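Local coordinates for vinylacetyl-CoA Delta-isomerase (Nitrosopumilus maritimus SCM1, PDB 6VJR), which dehydrates 4-hydroxybutyryl-CoA as an oxygen-tolerant archaeal enzyme that carries FAD and an iron-sulfur cluster, at the interface of chains A and B. Sequence-based numbering; all coordinates share one arbitrary frame. Chains: chain A/B, Vinylacetyl-CoA Delta-isomerase.

Contact 1: the interface of chains A and B. Residues chain A 301, 304-305, 308, 326, 330, 334; chain B 462, 464, 467-468, 470.
B:Lys467 stretches its whole side chain over A:Asp301, A:Ile304 and A:Gly305 on helix 295-314. The chain is extended beyond CG, with CG anti to its carbonyl carbon (chi1 -64°), which carries the ammonium to A:Asp301. CB of B:Lys467 lies 3.5 Å from the backbone O of A:Asp301. Further out, CD runs side by side with A:Ile304 and touches its CG2 methyl. NZ of B:Lys467 ends 3.5 Å from carboxylate OD1 of A:Asp301, a long salt bridge between obliquely set side chains. Two waters add to the link. Water 2 joins NZ to A:Asp301 OD1 and A:Glu334 OE2, and water 1 joins NZ to the same glutamate oxygen. The ammonium faces two acidic side chains, one in a long salt bridge and one through water, which would probably favour its charged form.

B:Met462 lies across A:Thr330 and A:Ile326 of helix 320-345, at about a right angle to both side chains. Its CG sits between the backbone N and the carbonyl carbon (chi1 68°), and the chain is extended from there. The sulfur SD of B:Met462 is 3.7 Å from hydroxyl OG1 of A:Thr330, and its methyl CE rests 3.9 Å from CG2 of A:Ile326. A:Thr330 is fixed in rotation by a hydrogen bond from OG1 to the O of A:Ile326, 2.9 Å long. An alanine in place of A:Thr330 would probably leave a gap against B:Met462 CB and SD and free the methionine to shift.

Where helices 295-314 and 464-475 come close, small side chains meet. B:Val464 presses methyl CG2 tightly onto CB of A:Ala308, at 3.4 Å.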
ATOM      1  N   ASP A 301       0.477  13.429 -16.120  1.00 11.20           N
ATOM      2  CA  ASP A 301       1.473  14.470 -16.356  1.00 11.41           C
ATOM      3  C   ASP A 301       0.892  15.858 -16.055  1.00 11.31           C
ATOM      4  O   ASP A 301       1.525  16.702 -15.421  1.00 12.34           O
ATOM      5  CB  ASP A 301       1.924  14.423 -17.814  1.00 12.47           C
ATOM      6  CG  ASP A 301       2.741  13.191 -18.196  1.00 12.92           C
ATOM      7  OD1 ASP A 301       3.414  12.630 -17.308  1.00 14.05           O
ATOM      8  OD2 ASP A 301       2.703  12.791 -19.421  1.00 15.10           O
ATOM      9  N   ILE A 304       0.374  16.214 -12.174  1.00 11.59           N
ATOM     10  CA  ILE A 304       1.674  16.414 -11.551  1.00 11.86           C
ATOM     11  C   ILE A 304       2.107  17.871 -11.752  1.00 12.56           C
ATOM     12  O   ILE A 304       2.537  18.577 -10.841  1.00 13.34           O
ATOM     13  CB  ILE A 304       2.695  15.430 -12.120  1.00 12.81           C
ATOM     14  CG1 ILE A 304       2.396  14.009 -11.699  1.00 14.19           C
ATOM     15  CG2 ILE A 304       4.110  15.878 -11.771  1.00 13.89           C
ATOM     16  CD1 ILE A 304       3.144  12.968 -12.502  1.00 15.30           C
ATOM     17  N   GLY A 305       1.955  18.353 -12.985  1.00 12.09           N
ATOM     18  CA  GLY A 305       2.247  19.730 -13.292  1.00 12.17           C
ATOM     19  C   GLY A 305       1.404  20.708 -12.460  1.00 12.67           C
ATOM     20  O   GLY A 305       1.909  21.750 -12.034  1.00 13.69           O
ATOM     21  N   ALA A 308       2.773  20.717  -8.884  1.00 12.75           N
ATOM     22  CA  ALA A 308       4.043  21.444  -8.822  1.00 13.21           C
ATOM     23  C   ALA A 308       3.794  22.944  -8.908  1.00 12.98           C
ATOM     24  O   ALA A 308       4.487  23.738  -8.259  1.00 14.43           O
ATOM     25  CB  ALA A 308       5.000  20.980  -9.894  1.00 14.13           C
ATOM     26  N   ILE A 326       5.916  14.484  -5.398  0.51 11.65           N
ATOM     27  CA  ILE A 326       5.891  14.623  -6.848  0.51 12.10           C
ATOM     28  C   ILE A 326       6.686  13.487  -7.504  0.51 11.82           C
ATOM     29  O   ILE A 326       6.325  12.989  -8.579  0.51 12.10           O
ATOM     30  CB  ILE A 326       6.369  16.030  -7.234  0.51 12.94           C
ATOM     31  CG1 ILE A 326       5.404  17.074  -6.721  0.51 14.63           C
ATOM     32  CG2 ILE A 326       6.582  16.170  -8.736  0.51 13.11           C
ATOM     33  CD1 ILE A 326       5.910  18.488  -6.856  0.51 16.02           C
ATOM     34  N   THR A 330       5.117  10.683 -10.042  1.00 11.03           N
ATOM     35  CA  THR A 330       5.790  10.417 -11.315  1.00 10.89           C
ATOM     36  C   THR A 330       6.083   8.919 -11.483  1.00 10.43           C
ATOM     37  O   THR A 330       5.815   8.324 -12.549  1.00 11.69           O
ATOM     38  CB  THR A 330       7.103  11.218 -11.395  1.00 11.98           C
ATOM     39  OG1 THR A 330       6.813  12.617 -11.392  1.00 14.08           O
ATOM     40  CG2 THR A 330       7.869  10.898 -12.643  1.00 12.99           C
ATOM     41  N   GLU A 334       4.570   6.519 -14.350  1.00 11.48           N
ATOM     42  CA  GLU A 334       5.432   5.854 -15.318  1.00 11.94           C
ATOM     43  C   GLU A 334       5.316   4.342 -15.266  1.00 11.47           C
ATOM     44  O   GLU A 334       5.559   3.649 -16.246  1.00 13.26           O
ATOM     45  CB  GLU A 334       6.880   6.275 -15.192  1.00 12.82           C
ATOM     46  CG  GLU A 334       7.081   7.765 -15.424  1.00 14.41           C
ATOM     47  CD  GLU A 334       6.694   8.333 -16.777  1.00 16.33           C
ATOM     48  OE1 GLU A 334       6.563   7.576 -17.777  1.00 16.35           O
ATOM     49  OE2 GLU A 334       6.610   9.586 -16.818  1.00 16.26           O
TER
ATOM     50  N   MET B 462      12.241  14.033 -14.628  1.00 15.48           N
ATOM     51  CA  MET B 462      10.790  13.980 -14.627  1.00 14.56           C
ATOM     52  C   MET B 462      10.121  15.245 -15.197  1.00 14.75           C
ATOM     53  O   MET B 462       8.882  15.362 -15.181  1.00 16.95           O
ATOM     54  CB  MET B 462      10.301  13.739 -13.198  1.00 16.21           C
ATOM     55  CG  MET B 462      10.526  14.869 -12.235  1.00 18.23           C
ATOM     56  SD  MET B 462       9.943  14.463 -10.566  1.00 22.97           S
ATOM     57  CE  MET B 462      10.354  15.909  -9.593  1.00 24.93           C
ATOM     58  N   VAL B 464       9.486  18.519 -14.650  0.51 15.23           N
ATOM     59  CA  VAL B 464       8.403  19.169 -13.940  0.51 16.29           C
ATOM     60  C   VAL B 464       8.056  20.552 -14.516  0.51 14.93           C
ATOM     61  O   VAL B 464       6.898  20.966 -14.446  0.51 14.62           O
ATOM     62  CB  VAL B 464       8.692  19.195 -12.429  0.51 17.69           C
ATOM     63  CG1 VAL B 464       9.776  20.188 -12.020  0.51 18.67           C
ATOM     64  CG2 VAL B 464       7.418  19.438 -11.673  0.51 18.27           C
ATOM     65  N   LYS B 467       5.706  19.830 -17.383  1.00 13.66           N
ATOM     66  CA  LYS B 467       4.411  19.453 -16.861  1.00 13.85           C
ATOM     67  C   LYS B 467       3.642  20.646 -16.307  1.00 12.62           C
ATOM     68  O   LYS B 467       2.429  20.725 -16.473  1.00 12.84           O
ATOM     69  CB  LYS B 467       4.556  18.319 -15.850  1.00 14.13           C
ATOM     70  CG  LYS B 467       5.094  17.026 -16.505  1.00 13.92           C
ATOM     71  CD  LYS B 467       5.304  15.876 -15.527  1.00 17.10           C
ATOM     72  CE  LYS B 467       5.957  14.731 -16.221  1.00 18.63           C
ATOM     73  NZ  LYS B 467       6.122  13.648 -15.284  1.00 24.48           N
ATOM     74  N   LYS B 468       4.356  21.546 -15.599  1.00 13.08           N
ATOM     75  CA  LYS B 468       3.724  22.782 -15.134  1.00 13.72           C
ATOM     76  C   LYS B 468       3.074  23.516 -16.309  1.00 13.31           C
ATOM     77  O   LYS B 468       1.959  24.017 -16.214  1.00 14.32           O
ATOM     78  CB  LYS B 468       4.717  23.679 -14.419  1.00 14.60           C
ATOM     79  CG  LYS B 468       5.139  23.112 -13.049  1.00 15.44           C
ATOM     80  CD  LYS B 468       6.307  23.890 -12.455  1.00 19.57           C
ATOM     81  CE  LYS B 468       5.877  25.170 -11.892  1.00 21.63           C
ATOM     82  NZ  LYS B 468       7.044  25.886 -11.322  1.00 24.06           N
ATOM     83  N   LEU B 470       1.989  22.225 -19.165  1.00 12.47           N
ATOM     84  CA  LEU B 470       0.787  21.496 -19.574  1.00 12.61           C
ATOM     85  C   LEU B 470      -0.414  21.928 -18.750  1.00 12.81           C
ATOM     86  O   LEU B 470      -1.503  22.127 -19.298  1.00 13.87           O
ATOM     87  CB  LEU B 470       0.919  19.995 -19.449  1.00 14.18           C
ATOM     88  CG  LEU B 470       2.020  19.313 -20.260  1.00 13.30           C
ATOM     89  CD1 LEU B 470       2.104  17.842 -19.852  1.00 15.13           C
ATOM     90  CD2 LEU B 470       1.775  19.492 -21.727  1.00 15.38           C
TER
HETATM   91  O   HOH W   1       8.041  11.957 -16.429  1.00 17.65           O
HETATM   92  O   HOH W   2       5.025  10.984 -15.122  1.00 21.74           O

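Contact 2: the interface of chains A and B. Residues chain A 346, 361, 490-491, 494-495; chain B 85, 88, 334, 337.
Helix 489-494 of chain A, with A:Phe495 just after it, packs on helices 77-94 and 320-345 of chain B. A:Tyr490 and B:Glu334 meet tip to tip, the ring and carboxylate planes 84° apart. The phenol OH of A:Tyr490 donates a hydrogen bond of 2.7 Å to OE2 of B:Glu334. It arrives from above the carboxylate plane, while OE2 lies in the plane of the tyrosine ring.

B:Arg88 grips the same carboxylate end-on. NH1 of B:Arg88 is 2.9 Å from OE2 of B:Glu334 and NH2 of B:Arg88 2.8 Å from its OE1, both bonds nearly straight. OE2 thus accepts from both the tyrosine and the arginine, and the arginine probably positions the acid for the tyrosine. B:Arg88 has CG anti to the backbone N (chi1 -176°) and reaches the acid with an extended chain. A:Phe491 turns its edge to one face of the guanidinium, CE1 of A:Phe491 lying 3.5 Å from NH2 of B:Arg88.

B:Phe337 and A:Val494 also meet tip to tip, CZ of B:Phe337 3.8 Å from CG1 of A:Val494. A:Phe495 points the edge of its ring at the backbone O of B:Lys85, with CE1 of A:Phe495 3.4 Å away. Two linked waters join NZ of B:Lys85 to the side-chain amide of A:Gln346. The site lies where the C-terminal stretch of chain A crosses onto the helical surface of chain B.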
ATOM      1  N   GLN A 346       5.434  -6.003 -27.224  1.00 14.04           N
ATOM      2  CA  GLN A 346       5.398  -7.466 -27.226  1.00 16.05           C
ATOM      3  C   GLN A 346       4.266  -8.010 -28.113  1.00 16.84           C
ATOM      4  O   GLN A 346       3.969  -9.212 -28.054  1.00 18.38           O
ATOM      5  CB  GLN A 346       5.316  -7.946 -25.775  1.00 16.85           C
ATOM      6  CG  GLN A 346       6.635  -7.729 -25.053  1.00 18.87           C
ATOM      7  CD  GLN A 346       7.791  -8.552 -25.585  1.00 20.71           C
ATOM      8  OE1 GLN A 346       8.828  -8.038 -26.027  1.00 21.87           O
ATOM      9  NE2 GLN A 346       7.635  -9.871 -25.494  1.00 27.52           N
ATOM     10  N   LEU A 361       0.289  -8.500 -20.286  1.00 12.18           N
ATOM     11  CA  LEU A 361       0.806  -7.200 -19.898  1.00 12.39           C
ATOM     12  C   LEU A 361      -0.245  -6.088 -19.971  1.00 11.51           C
ATOM     13  O   LEU A 361      -0.157  -5.130 -19.206  1.00 12.43           O
ATOM     14  CB  LEU A 361       2.050  -6.879 -20.693  1.00 14.12           C
ATOM     15  CG  LEU A 361       3.219  -7.833 -20.487  1.00 16.55           C
ATOM     16  CD1 LEU A 361       4.332  -7.564 -21.459  1.00 18.70           C
ATOM     17  CD2 LEU A 361       3.726  -7.638 -19.069  1.00 19.23           C
ATOM     18  N   TYR A 490       1.797 -17.163 -22.639  1.00 16.34           N
ATOM     19  CA  TYR A 490       2.507 -15.964 -22.175  1.00 15.80           C
ATOM     20  C   TYR A 490       4.015 -16.202 -22.193  1.00 15.76           C
ATOM     21  O   TYR A 490       4.794 -15.351 -22.668  1.00 15.80           O
ATOM     22  CB  TYR A 490       2.064 -15.495 -20.789  1.00 15.67           C
ATOM     23  CG  TYR A 490       2.802 -14.245 -20.287  1.00 14.59           C
ATOM     24  CD1 TYR A 490       2.891 -13.072 -21.024  1.00 15.36           C
ATOM     25  CD2 TYR A 490       3.432 -14.232 -19.051  1.00 15.92           C
ATOM     26  CE1 TYR A 490       3.581 -11.954 -20.553  1.00 14.71           C
ATOM     27  CE2 TYR A 490       4.110 -13.113 -18.570  1.00 15.46           C
ATOM     28  CZ  TYR A 490       4.159 -11.946 -19.307  1.00 14.87           C
ATOM     29  OH  TYR A 490       4.827 -10.801 -18.900  1.00 17.18           O
ATOM     30  N   PHE A 491       4.468 -17.322 -21.593  1.00 16.86           N
ATOM     31  CA  PHE A 491       5.900 -17.609 -21.579  1.00 17.03           C
ATOM     32  C   PHE A 491       6.458 -17.877 -22.974  1.00 17.25           C
ATOM     33  O   PHE A 491       7.649 -17.611 -23.222  1.00 19.25           O
ATOM     34  CB  PHE A 491       6.310 -18.646 -20.541  1.00 17.69           C
ATOM     35  CG  PHE A 491       6.335 -18.109 -19.126  1.00 17.48           C
ATOM     36  CD1 PHE A 491       6.708 -16.812 -18.850  1.00 20.12           C
ATOM     37  CD2 PHE A 491       5.981 -18.915 -18.062  1.00 19.37           C
ATOM     38  CE1 PHE A 491       6.716 -16.339 -17.527  1.00 21.12           C
ATOM     39  CE2 PHE A 491       6.023 -18.427 -16.753  1.00 20.46           C
ATOM     40  CZ  PHE A 491       6.342 -17.131 -16.505  1.00 19.24           C
ATOM     41  N   VAL A 494       7.176 -14.332 -23.853  1.00 16.63           N
ATOM     42  CA  VAL A 494       8.246 -13.785 -23.033  1.00 17.12           C
ATOM     43  C   VAL A 494       9.613 -14.271 -23.508  1.00 17.74           C
ATOM     44  O   VAL A 494      10.560 -13.481 -23.603  1.00 20.22           O
ATOM     45  CB  VAL A 494       8.017 -14.116 -21.543  1.00 16.24           C
ATOM     46  CG1 VAL A 494       9.278 -13.897 -20.701  1.00 18.43           C
ATOM     47  CG2 VAL A 494       6.850 -13.324 -20.980  1.00 17.31           C
ATOM     48  N   PHE A 495       9.720 -15.561 -23.834  1.00 17.40           N
ATOM     49  CA  PHE A 495      11.005 -16.146 -24.197  1.00 17.86           C
ATOM     50  C   PHE A 495      11.229 -16.272 -25.712  1.00 20.23           C
ATOM     51  O   PHE A 495      12.220 -16.859 -26.126  1.00 22.03           O
ATOM     52  CB  PHE A 495      11.177 -17.483 -23.478  1.00 18.48           C
ATOM     53  CG  PHE A 495      11.226 -17.329 -21.958  1.00 17.35           C
ATOM     54  CD1 PHE A 495      12.154 -16.501 -21.324  1.00 15.62           C
ATOM     55  CD2 PHE A 495      10.292 -17.962 -21.164  1.00 17.04           C
ATOM     56  CE1 PHE A 495      12.154 -16.342 -19.938  1.00 15.80           C
ATOM     57  CE2 PHE A 495      10.309 -17.803 -19.778  1.00 16.99           C
ATOM     58  CZ  PHE A 495      11.238 -16.987 -19.181  1.00 16.49           C
TER
ATOM     59  N   LYS B  85      15.246 -11.192 -21.320  1.00 13.58           N
ATOM     60  CA  LYS B  85      14.612 -12.493 -21.521  1.00 13.53           C
ATOM     61  C   LYS B  85      15.496 -13.594 -20.941  1.00 13.65           C
ATOM     62  O   LYS B  85      15.017 -14.487 -20.233  1.00 14.44           O
ATOM     63  CB  LYS B  85      14.331 -12.720 -23.002  1.00 15.53           C
ATOM     64  CG  LYS B  85      13.205 -11.852 -23.568  1.00 16.03           C
ATOM     65  CD  LYS B  85      13.073 -12.009 -25.072  1.00 18.95           C
ATOM     66  CE  LYS B  85      11.866 -11.274 -25.597  1.00 24.95           C
ATOM     67  NZ  LYS B  85      11.540 -11.648 -26.953  1.00 30.94           N
ATOM     68  N   ARG B  88      15.424 -13.435 -17.025  1.00 13.56           N
ATOM     69  CA  ARG B  88      14.269 -14.076 -16.406  1.00 12.73           C
ATOM     70  C   ARG B  88      14.377 -15.603 -16.471  1.00 12.78           C
ATOM     71  O   ARG B  88      14.038 -16.330 -15.541  1.00 12.55           O
ATOM     72  CB  ARG B  88      12.953 -13.550 -16.974  1.00 13.71           C
ATOM     73  CG  ARG B  88      11.741 -14.146 -16.266  1.00 13.35           C
ATOM     74  CD  ARG B  88      10.462 -13.493 -16.714  1.00 13.61           C
ATOM     75  NE  ARG B  88       9.309 -13.942 -15.945  1.00 13.11           N
ATOM     76  CZ  ARG B  88       8.120 -13.341 -15.966  1.00 13.28           C
ATOM     77  NH1 ARG B  88       7.835 -12.336 -16.813  1.00 14.68           N
ATOM     78  NH2 ARG B  88       7.194 -13.773 -15.149  1.00 14.64           N
ATOM     79  N   GLU B 334       4.860  -9.238 -12.646  1.00 10.76           N
ATOM     80  CA  GLU B 334       4.821  -8.819 -14.031  1.00 10.65           C
ATOM     81  C   GLU B 334       4.963  -7.312 -14.174  1.00 10.11           C
ATOM     82  O   GLU B 334       5.389  -6.827 -15.231  1.00 12.33           O
ATOM     83  CB  GLU B 334       3.566  -9.273 -14.751  1.00 11.56           C
ATOM     84  CG  GLU B 334       3.403 -10.782 -14.883  1.00 13.50           C
ATOM     85  CD  GLU B 334       4.565 -11.571 -15.463  1.00 14.11           C
ATOM     86  OE1 GLU B 334       4.594 -12.793 -15.244  1.00 15.74           O
ATOM     87  OE2 GLU B 334       5.340 -11.015 -16.287  1.00 15.33           O
ATOM     88  N   PHE B 337       8.584  -6.890 -14.447  1.00 12.00           N
ATOM     89  CA  PHE B 337       8.999  -7.356 -15.763  1.00 11.80           C
ATOM     90  C   PHE B 337       8.714  -6.300 -16.838  1.00 12.51           C
ATOM     91  O   PHE B 337       9.540  -6.020 -17.711  1.00 13.54           O
ATOM     92  CB  PHE B 337       8.281  -8.659 -16.081  1.00 11.80           C
ATOM     93  CG  PHE B 337       8.651  -9.179 -17.462  1.00 14.04           C
ATOM     94  CD1 PHE B 337       9.906  -9.714 -17.697  1.00 15.68           C
ATOM     95  CD2 PHE B 337       7.715  -9.177 -18.486  1.00 15.99           C
ATOM     96  CE1 PHE B 337      10.248 -10.193 -18.951  1.00 17.24           C
ATOM     97  CE2 PHE B 337       8.067  -9.666 -19.727  1.00 17.31           C
ATOM     98  CZ  PHE B 337       9.309 -10.190 -19.941  1.00 15.85           C
TER
HETATM   99  O   HOH W   3       8.797 -11.368 -27.463  1.00 32.86           O
HETATM  100  O   HOH W   4      10.230  -9.224 -28.030  1.00 40.69           O

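Contact 1 and contact 2 lie about 30 Å apart, measured between the centres of their C-alpha atoms. Both use helix 320-345, and Glu334 appears in each, from chain A in contact 1 and from chain B in contact 2. The interface is two-fold symmetric, so each Glu334 faces both helix 464-475 and helix 489-494 of its partner. The late part of each chain therefore lies over the other subunit in two places. Such an exchange of C-terminal segments probably helps hold the pair together within the deposited assembly of four copies.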